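Local coordinates for protein bacterioferritin (Mycobacterium tuberculosis, PDB 3UOI) that probably stores iron, oxidising ferrous ions with dioxygen at a diiron ferroxidase centre and laying down ferric mineral inside a haem-binding shell of 24 subunits, at residues A[45-48]-A[49-53]; A[105-108]-A[109-113]. All coordinates share one frame; numbering follows the deposited sequence.

Contact 1: A[45-48]-A[49-53]; sequences HTRA and ESFDE. With HEM (protoporphyrin IX containing Fe), chain B.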
ATOM      1  N   HIS A  45     -17.257 -25.844  24.414  1.00 20.87           N
ATOM      2  CA  HIS A  45     -16.261 -26.118  25.407  1.00 22.97           C
ATOM      3  C   HIS A  45     -16.050 -27.613  25.556  1.00 20.96           C
ATOM      4  O   HIS A  45     -14.960 -28.078  25.442  1.00 23.32           O
ATOM      5  CB  HIS A  45     -16.591 -25.519  26.746  1.00 21.43           C
ATOM      6  CG  HIS A  45     -15.482 -25.665  27.726  1.00 27.68           C
ATOM      7  ND1 HIS A  45     -15.202 -26.852  28.356  1.00 27.31           N
ATOM      8  CD2 HIS A  45     -14.547 -24.791  28.145  1.00 33.32           C
ATOM      9  CE1 HIS A  45     -14.154 -26.698  29.130  1.00 28.01           C
ATOM     10  NE2 HIS A  45     -13.743 -25.455  29.032  1.00 33.77           N
ATOM     11  N   THR A  46     -17.146 -28.334  25.704  1.00 20.33           N
ATOM     12  CA  THR A  46     -17.126 -29.757  25.857  1.00 17.15           C
ATOM     13  C   THR A  46     -16.452 -30.418  24.635  1.00 15.91           C
ATOM     14  O   THR A  46     -15.791 -31.349  24.770  1.00 12.72           O
ATOM     15  CB  THR A  46     -18.504 -30.373  26.114  1.00 17.22           C
ATOM     16  OG1 THR A  46     -19.159 -29.750  27.216  1.00 22.53           O
ATOM     17  CG2 THR A  46     -18.349 -31.795  26.433  1.00 19.27           C
ATOM     18  N   ARG A  47     -16.666 -29.873  23.462  1.00 14.43           N
ATOM     19  CA  ARG A  47     -16.071 -30.371  22.202  1.00 16.02           C
ATOM     20  C   ARG A  47     -14.560 -30.287  22.183  1.00 15.79           C
ATOM     21  O   ARG A  47     -13.896 -31.167  21.760  1.00 18.85           O
ATOM     22  CB  ARG A  47     -16.565 -29.546  21.028  1.00 14.40           C
ATOM     23  CG  ARG A  47     -16.247 -30.070  19.670  1.00 11.39           C
ATOM     24  CD  ARG A  47     -16.829 -29.218  18.602  1.00 19.81           C
ATOM     25  NE  ARG A  47     -16.396 -29.635  17.302  1.00 21.68           N
ATOM     26  CZ  ARG A  47     -17.025 -30.514  16.577  1.00 16.90           C
ATOM     27  NH1 ARG A  47     -18.132 -31.001  17.016  1.00 17.76           N
ATOM     28  NH2 ARG A  47     -16.564 -30.873  15.413  1.00 21.96           N
ATOM     29  N   ALA A  48     -14.075 -29.172  22.672  1.00 18.14           N
ATOM     30  CA  ALA A  48     -12.682 -28.834  22.811  1.00 16.40           C
ATOM     31  C   ALA A  48     -12.076 -29.812  23.780  1.00 19.51           C
ATOM     32  O   ALA A  48     -10.961 -30.174  23.657  1.00 18.99           O
ATOM     33  CB  ALA A  48     -12.523 -27.447  23.289  1.00 16.30           C
ATOM     34  N   GLU A  49     -12.820 -30.209  24.782  1.00 19.36           N
ATOM     35  CA  GLU A  49     -12.293 -31.174  25.719  1.00 20.89           C
ATOM     36  C   GLU A  49     -12.045 -32.539  25.036  1.00 21.53           C
ATOM     37  O   GLU A  49     -11.071 -33.182  25.276  1.00 20.41           O
ATOM     38  CB  GLU A  49     -13.143 -31.270  26.980  1.00 21.30           C
ATOM     39  CG  GLU A  49     -13.260 -29.983  27.792  1.00 24.52           C
ATOM     40  CD  GLU A  49     -12.080 -29.689  28.674  1.00 25.84           C
ATOM     41  OE1 GLU A  49     -11.149 -30.434  28.676  1.00 31.87           O
ATOM     42  OE2 GLU A  49     -12.080 -28.700  29.367  1.00 30.35           O
ATOM     43  N   SER A  50     -12.947 -32.945  24.170  1.00 20.44           N
ATOM     44  CA  SER A  50     -12.794 -34.202  23.488  1.00 22.33           C
ATOM     45  C   SER A  50     -11.553 -34.197  22.567  1.00 22.07           C
ATOM     46  O   SER A  50     -10.881 -35.167  22.445  1.00 18.65           O
ATOM     47  CB  SER A  50     -14.065 -34.635  22.794  1.00 22.51           C
ATOM     48  OG  SER A  50     -14.157 -34.122  21.532  1.00 30.06           O
ATOM     49  N   PHE A  51     -11.325 -33.057  21.941  1.00 21.30           N
ATOM     50  CA  PHE A  51     -10.212 -32.813  21.066  1.00 21.56           C
ATOM     51  C   PHE A  51      -8.958 -32.898  21.858  1.00 20.58           C
ATOM     52  O   PHE A  51      -7.999 -33.409  21.399  1.00 19.01           O
ATOM     53  CB  PHE A  51     -10.353 -31.502  20.315  1.00 22.94           C
ATOM     54  CG  PHE A  51     -11.315 -31.568  19.163  1.00 23.88           C
ATOM     55  CD1 PHE A  51     -12.482 -32.239  19.255  1.00 22.54           C
ATOM     56  CD2 PHE A  51     -11.042 -30.985  18.004  1.00 29.14           C
ATOM     57  CE1 PHE A  51     -13.347 -32.303  18.231  1.00 22.42           C
ATOM     58  CE2 PHE A  51     -11.934 -31.079  16.961  1.00 26.76           C
ATOM     59  CZ  PHE A  51     -13.081 -31.735  17.103  1.00 23.31           C
ATOM     60  N   ASP A  52      -8.993 -32.376  23.080  1.00 20.35           N
ATOM     61  CA  ASP A  52      -7.836 -32.421  23.964  1.00 20.93           C
ATOM     62  C   ASP A  52      -7.517 -33.866  24.321  1.00 19.36           C
ATOM     63  O   ASP A  52      -6.353 -34.261  24.377  1.00 22.27           O
ATOM     64  CB  ASP A  52      -8.099 -31.608  25.233  1.00 19.61           C
ATOM     65  CG  ASP A  52      -8.063 -30.113  24.985  1.00 26.63           C
ATOM     66  OD1 ASP A  52      -7.521 -29.695  23.940  1.00 26.41           O
ATOM     67  OD2 ASP A  52      -8.576 -29.355  25.836  1.00 31.90           O
ATOM     68  N   GLU A  53      -8.563 -34.652  24.560  1.00 20.71           N
ATOM     69  CA  GLU A  53      -8.402 -36.063  24.885  1.00 22.74           C
ATOM     70  C   GLU A  53      -7.879 -36.818  23.671  1.00 21.53           C
ATOM     71  O   GLU A  53      -7.022 -37.694  23.792  1.00 21.41           O
ATOM     72  CB  GLU A  53      -9.730 -36.663  25.349  1.00 20.00           C
ATOM     73  CG  GLU A  53      -9.733 -37.114  26.800  1.00 20.00           C
ATOM     74  CD  GLU A  53      -8.799 -36.293  27.668  1.00 20.00           C
ATOM     75  OE1 GLU A  53      -9.073 -35.091  27.867  1.00 20.00           O
ATOM     76  OE2 GLU A  53      -7.792 -36.850  28.152  1.00 20.00           O
TER
HETATM   77  CHA HEM B 200     -10.071 -34.043  14.980  1.00 24.73           C
HETATM   78  CHB HEM B 200     -14.296 -36.251  15.626  1.00 20.97           C
HETATM   79  CHC HEM B 200     -11.943 -40.108  17.326  1.00 24.98           C
HETATM   80  CHD HEM B 200      -7.667 -38.018  16.474  1.00 19.24           C
HETATM   81  C1A HEM B 200     -11.410 -34.338  14.835  1.00 26.84           C
HETATM   82  C2A HEM B 200     -12.408 -33.651  14.049  1.00 32.17           C
HETATM   83  C3A HEM B 200     -13.580 -34.284  14.267  1.00 28.56           C
HETATM   84  C4A HEM B 200     -13.360 -35.357  15.166  1.00 24.97           C
HETATM   85  CMA HEM B 200     -14.960 -33.985  13.662  1.00 33.30           C
HETATM   86  CAA HEM B 200     -12.073 -32.418  13.161  1.00 33.31           C
HETATM   87  CBA HEM B 200     -11.078 -32.884  12.087  1.00 34.49           C
HETATM   88  CGA HEM B 200     -11.361 -32.419  10.663  1.00 42.03           C
HETATM   89  O1A HEM B 200     -10.912 -33.071   9.649  1.00 41.57           O
HETATM   90  O2A HEM B 200     -12.037 -31.363  10.521  1.00 38.76           O
HETATM   91  C1B HEM B 200     -14.035 -37.482  16.205  1.00 28.12           C
HETATM   92  C2B HEM B 200     -15.025 -38.398  16.759  1.00 30.09           C
HETATM   93  C3B HEM B 200     -14.388 -39.472  17.210  1.00 30.95           C
HETATM   94  C4B HEM B 200     -12.962 -39.251  16.976  1.00 27.10           C
HETATM   95  CMB HEM B 200     -16.567 -38.220  16.788  1.00 30.88           C
HETATM   96  CAB HEM B 200     -15.134 -40.674  17.861  1.00 30.02           C
HETATM   97  CBB HEM B 200     -14.477 -41.577  18.580  1.00 33.20           C
HETATM   98  C1C HEM B 200     -10.568 -39.925  17.259  1.00 24.63           C
HETATM   99  C2C HEM B 200      -9.551 -40.832  17.783  1.00 23.16           C
HETATM  100  C3C HEM B 200      -8.367 -40.244  17.508  1.00 24.35           C
HETATM  101  C4C HEM B 200      -8.596 -38.943  16.893  1.00 21.12           C
HETATM  102  CMC HEM B 200      -9.817 -42.201  18.474  1.00 18.49           C
HETATM  103  CAC HEM B 200      -6.970 -40.781  17.816  1.00 21.43           C
HETATM  104  CBC HEM B 200      -6.009 -39.852  17.854  1.00 26.13           C
HETATM  105  C1D HEM B 200      -7.934 -36.731  16.076  1.00 23.19           C
HETATM  106  C2D HEM B 200      -6.934 -35.712  15.921  1.00 30.10           C
HETATM  107  C3D HEM B 200      -7.719 -34.499  15.458  1.00 29.46           C
HETATM  108  C4D HEM B 200      -9.064 -34.908  15.380  1.00 27.94           C
HETATM  109  CMD HEM B 200      -5.384 -35.843  16.104  1.00 22.00           C
HETATM  110  CAD HEM B 200      -7.212 -33.119  15.092  1.00 30.60           C
HETATM  111  CBD HEM B 200      -6.974 -32.407  16.413  1.00 35.20           C
HETATM  112  CGD HEM B 200      -6.633 -30.990  16.055  1.00 37.20           C
HETATM  113  O1D HEM B 200      -7.212 -30.449  15.061  1.00 45.03           O
HETATM  114  O2D HEM B 200      -5.778 -30.421  16.757  1.00 38.94           O
HETATM  115  NA  HEM B 200     -12.049 -35.340  15.504  1.00 24.51           N
HETATM  116  NB  HEM B 200     -12.776 -38.010  16.371  1.00 24.64           N
HETATM  117  NC  HEM B 200      -9.922 -38.819  16.746  1.00 25.04           N
HETATM  118  ND  HEM B 200      -9.205 -36.245  15.824  1.00 20.52           N
HETATM  119 FE   HEM B 200     -10.901 -37.085  16.134  1.00 23.13          FE
HETATM  120  O   HOH W   1      -9.165 -28.620  22.238  1.00 21.67           O

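Contact 2: A[105-108]-A[109-113]; sequences PGIV and MCREK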
ATOM      1  N   PRO A 105       0.088 -43.089  41.037  1.00 22.94           N
ATOM      2  CA  PRO A 105       0.995 -44.214  41.255  1.00 23.36           C
ATOM      3  C   PRO A 105       1.848 -44.550  40.027  1.00 21.70           C
ATOM      4  O   PRO A 105       2.994 -44.788  40.124  1.00 21.67           O
ATOM      5  CB  PRO A 105       0.043 -45.333  41.614  1.00 24.77           C
ATOM      6  CG  PRO A 105      -1.276 -44.801  41.371  1.00 27.57           C
ATOM      7  CD  PRO A 105      -1.258 -43.419  41.471  1.00 22.26           C
ATOM      8  N   GLY A 106       1.256 -44.480  38.863  1.00 22.02           N
ATOM      9  CA  GLY A 106       1.927 -44.804  37.613  1.00 21.02           C
ATOM     10  C   GLY A 106       3.165 -44.016  37.227  1.00 20.95           C
ATOM     11  O   GLY A 106       4.104 -44.568  36.718  1.00 20.98           O
ATOM     12  N   ILE A 107       3.144 -42.727  37.466  1.00 19.11           N
ATOM     13  CA  ILE A 107       4.297 -41.884  37.243  1.00 17.84           C
ATOM     14  C   ILE A 107       5.474 -42.312  38.173  1.00 19.58           C
ATOM     15  O   ILE A 107       6.597 -42.422  37.774  1.00 19.43           O
ATOM     16  CB  ILE A 107       3.931 -40.394  37.475  1.00 12.66           C
ATOM     17  CG1 ILE A 107       2.887 -39.898  36.453  1.00 17.38           C
ATOM     18  CG2 ILE A 107       5.106 -39.575  37.492  1.00 16.35           C
ATOM     19  CD1 ILE A 107       2.036 -38.761  36.887  1.00 14.87           C
ATOM     20  N   VAL A 108       5.164 -42.571  39.415  1.00 20.31           N
ATOM     21  CA  VAL A 108       6.206 -43.004  40.292  1.00 20.77           C
ATOM     22  C   VAL A 108       6.771 -44.298  39.763  1.00 20.80           C
ATOM     23  O   VAL A 108       7.948 -44.458  39.705  1.00 21.27           O
ATOM     24  CB  VAL A 108       5.748 -43.173  41.700  1.00 21.12           C
ATOM     25  CG1 VAL A 108       6.803 -43.872  42.485  1.00 23.45           C
ATOM     26  CG2 VAL A 108       5.489 -41.866  42.273  1.00 20.67           C
ATOM     27  N   MET A 109       5.910 -45.194  39.323  1.00 21.81           N
ATOM     28  CA  MET A 109       6.440 -46.435  38.802  1.00 20.29           C
ATOM     29  C   MET A 109       7.336 -46.201  37.589  1.00 20.51           C
ATOM     30  O   MET A 109       8.400 -46.713  37.525  1.00 17.81           O
ATOM     31  CB  MET A 109       5.360 -47.411  38.468  1.00 18.87           C
ATOM     32  CG  MET A 109       5.885 -48.663  37.878  1.00 28.30           C
ATOM     33  SD  MET A 109       6.076 -48.680  36.121  1.00 33.90           S
ATOM     34  CE  MET A 109       4.413 -48.617  35.648  1.00 31.89           C
ATOM     35  N   CYS A 110       6.907 -45.346  36.674  1.00 20.94           N
ATOM     36  CA  CYS A 110       7.680 -45.047  35.504  1.00 22.07           C
ATOM     37  C   CYS A 110       9.043 -44.530  35.855  1.00 20.87           C
ATOM     38  O   CYS A 110       9.969 -44.930  35.248  1.00 21.23           O
ATOM     39  CB  CYS A 110       6.990 -44.015  34.641  1.00 21.24           C
ATOM     40  SG  CYS A 110       5.658 -44.627  33.776  1.00 25.65           S
ATOM     41  N   ARG A 111       9.132 -43.645  36.834  1.00 19.70           N
ATOM     42  CA  ARG A 111      10.415 -43.111  37.274  1.00 19.57           C
ATOM     43  C   ARG A 111      11.314 -44.167  37.965  1.00 20.87           C
ATOM     44  O   ARG A 111      12.483 -44.207  37.803  1.00 20.54           O
ATOM     45  CB  ARG A 111      10.262 -41.821  38.042  1.00 17.90           C
ATOM     46  CG  ARG A 111       9.751 -40.714  37.205  1.00 14.75           C
ATOM     47  CD  ARG A 111       9.588 -39.429  37.954  1.00 12.11           C
ATOM     48  NE  ARG A 111       9.340 -38.329  37.055  1.00 18.85           N
ATOM     49  CZ  ARG A 111      10.282 -37.621  36.467  1.00 23.82           C
ATOM     50  NH1 ARG A 111      11.536 -37.854  36.712  1.00 23.93           N
ATOM     51  NH2 ARG A 111       9.966 -36.671  35.650  1.00 20.71           N
ATOM     52  N   GLU A 112      10.698 -45.038  38.724  1.00 23.76           N
ATOM     53  CA  GLU A 112      11.424 -46.163  39.316  1.00 25.23           C
ATOM     54  C   GLU A 112      11.997 -47.072  38.200  1.00 25.87           C
ATOM     55  O   GLU A 112      12.985 -47.717  38.385  1.00 25.03           O
ATOM     56  CB  GLU A 112      10.556 -46.925  40.312  1.00 27.52           C
ATOM     57  CG  GLU A 112      10.104 -46.049  41.482  1.00 30.18           C
ATOM     58  CD  GLU A 112       9.134 -46.704  42.473  1.00 34.26           C
ATOM     59  OE1 GLU A 112       8.362 -47.621  42.132  1.00 37.72           O
ATOM     60  OE2 GLU A 112       9.117 -46.232  43.600  1.00 34.05           O
ATOM     61  N   LYS A 113      11.329 -47.113  37.065  1.00 24.15           N
ATOM     62  CA  LYS A 113      11.783 -47.919  35.935  1.00 24.07           C
ATOM     63  C   LYS A 113      12.752 -47.229  35.031  1.00 21.95           C
ATOM     64  O   LYS A 113      13.021 -47.733  34.013  1.00 22.48           O
ATOM     65  CB  LYS A 113      10.638 -48.363  35.076  1.00 24.26           C
ATOM     66  CG  LYS A 113       9.498 -48.810  35.816  1.00 24.04           C
ATOM     67  CD  LYS A 113       9.883 -49.858  36.738  1.00 23.77           C
ATOM     68  CE  LYS A 113       8.690 -50.605  37.223  1.00 27.02           C
ATOM     69  NZ  LYS A 113       8.986 -51.978  37.405  1.00 30.04           N
TER

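Contact 1: A[45-48]-A[49-53]
Glu49 N bonds to His45 O at 3.1 Å, and its side chain folds back over the same turn. The first torsion of Glu49 puts CG beside its backbone N (chi1 -61°), and Glu49 CG lies 3.7 Å from His45 CE1. A bend at the second torsion then turns the carboxylate toward the imidazole. The Glu49 side chain also touches His132, a predicted ligand of the second iron, and the His45 ring stacks on Tyr135; both partners belong to helix 116-146.

Ala48 gives mainly its backbone. Asp52 N bonds to Ala48 O at 3.0 Å. A water adds a second bond to Ala48 O and also donates to Asp52 OD1. The Asp52 carboxylate has a salt bridge to Arg55 as well.

All of this lies on helix 40-66 of the ferritin-like four-helix bundle. Another face of the helix meets the haem that two bacterioferritin subunits share. Arg47 and Phe51 belong to that pocket. The two side chains run alongside each other in the same direction. Arg47 leaves with CG opposite its own N (chi1 -170°) and stays extended as far as NE. That extension carries the guanidinium out to Phe51 CZ. Phe51 CE1 lies over one guanidinium face, and Arg47 NE is 3.9 Å from Phe51 CZ. The two planes are 45° apart. Phe51 CZ then meets HEM C2A at 3.7 Å, while Arg47 NH2 approaches the methyl CMA. Arg47 NH1 forms a salt bridge with Glu58 of the second subunit.

Two donors grip Arg47 O from the same face of its plane: Phe51 N, and Ser50 OG at 3.0 Å. The Ser50 hydroxyl thus donates within the helix, and its side chain packs against Tyr27 and Phe28.

Contact 2: A[105-108]-A[109-113]
Four successive backbone bonds join residues 105-108 to 109-112 in regular helical i to i+4 order, from Met109 N to Pro105 O at 3.1 Å through to Glu112 N to Val108 O at 3.0 Å. The helix is kinked at Pro105, whose nitrogen has no bond to the turn before. It ends after Glu112, and Lys113 is the first residue to leave helical angles.

Val108 and Glu112 form the main side-chain pair. The CG1 branch of Val108 lies opposite its own N (chi1 169°) and faces the Glu112 carboxylate. Val108 CG1 is 3.5 Å from Glu112 OE2, a van der Waals contact. The two side chains run at a slant to each other. Glu112 CG also rests 3.2 Å from Val108 O.

Met109 bends at both its second and third torsions. Its methyl therefore turns back toward Gly106, with Met109 CE 4.2 Å from Gly106 O. Cys110 SG approaches the same carbonyl, 3.3 Å from Gly106 O. Arg111 is extended from CG to NE, and Ile107 CG2 sits at the edge of its guanidinium, 4.4 Å from Arg111 NE. The charge is paired beyond this turn, with Glu123 of its own chain and Glu123 of the fourth subunit.

Val108 packs on Arg111 of the third subunit, so this helix end belongs to an interface between subunits. Within the chain, Met109 and Cys110 meet Leu12 of helix 7-36, while Ile107 reaches Leu122 and Cys110 reaches Ala119 of helix 116-146.

In the fold
Contacts 1 and 2 lie on successive helices of one four-helix bundle, 40-66 and 85-112. Their centres are about 28 Å apart and their nearest atoms about 13 Å apart, so they do not touch. Contact 1 lies near the spatial centre of the subunit, its centre about 8 Å from that of the chain. It sits between the haem and the predicted diiron site, to which it contributes Glu53. Contact 2 lies at the end of its helix, about 21 Å from the chain centre. Its Ile107 side chain is about 10 Å from that of Glu129, a predicted iron ligand. Both contacts face other subunits: 45-53 at the haem and through Arg47, 105-113 through Arg111 and the packing of Pro105, Ile107 and Val108.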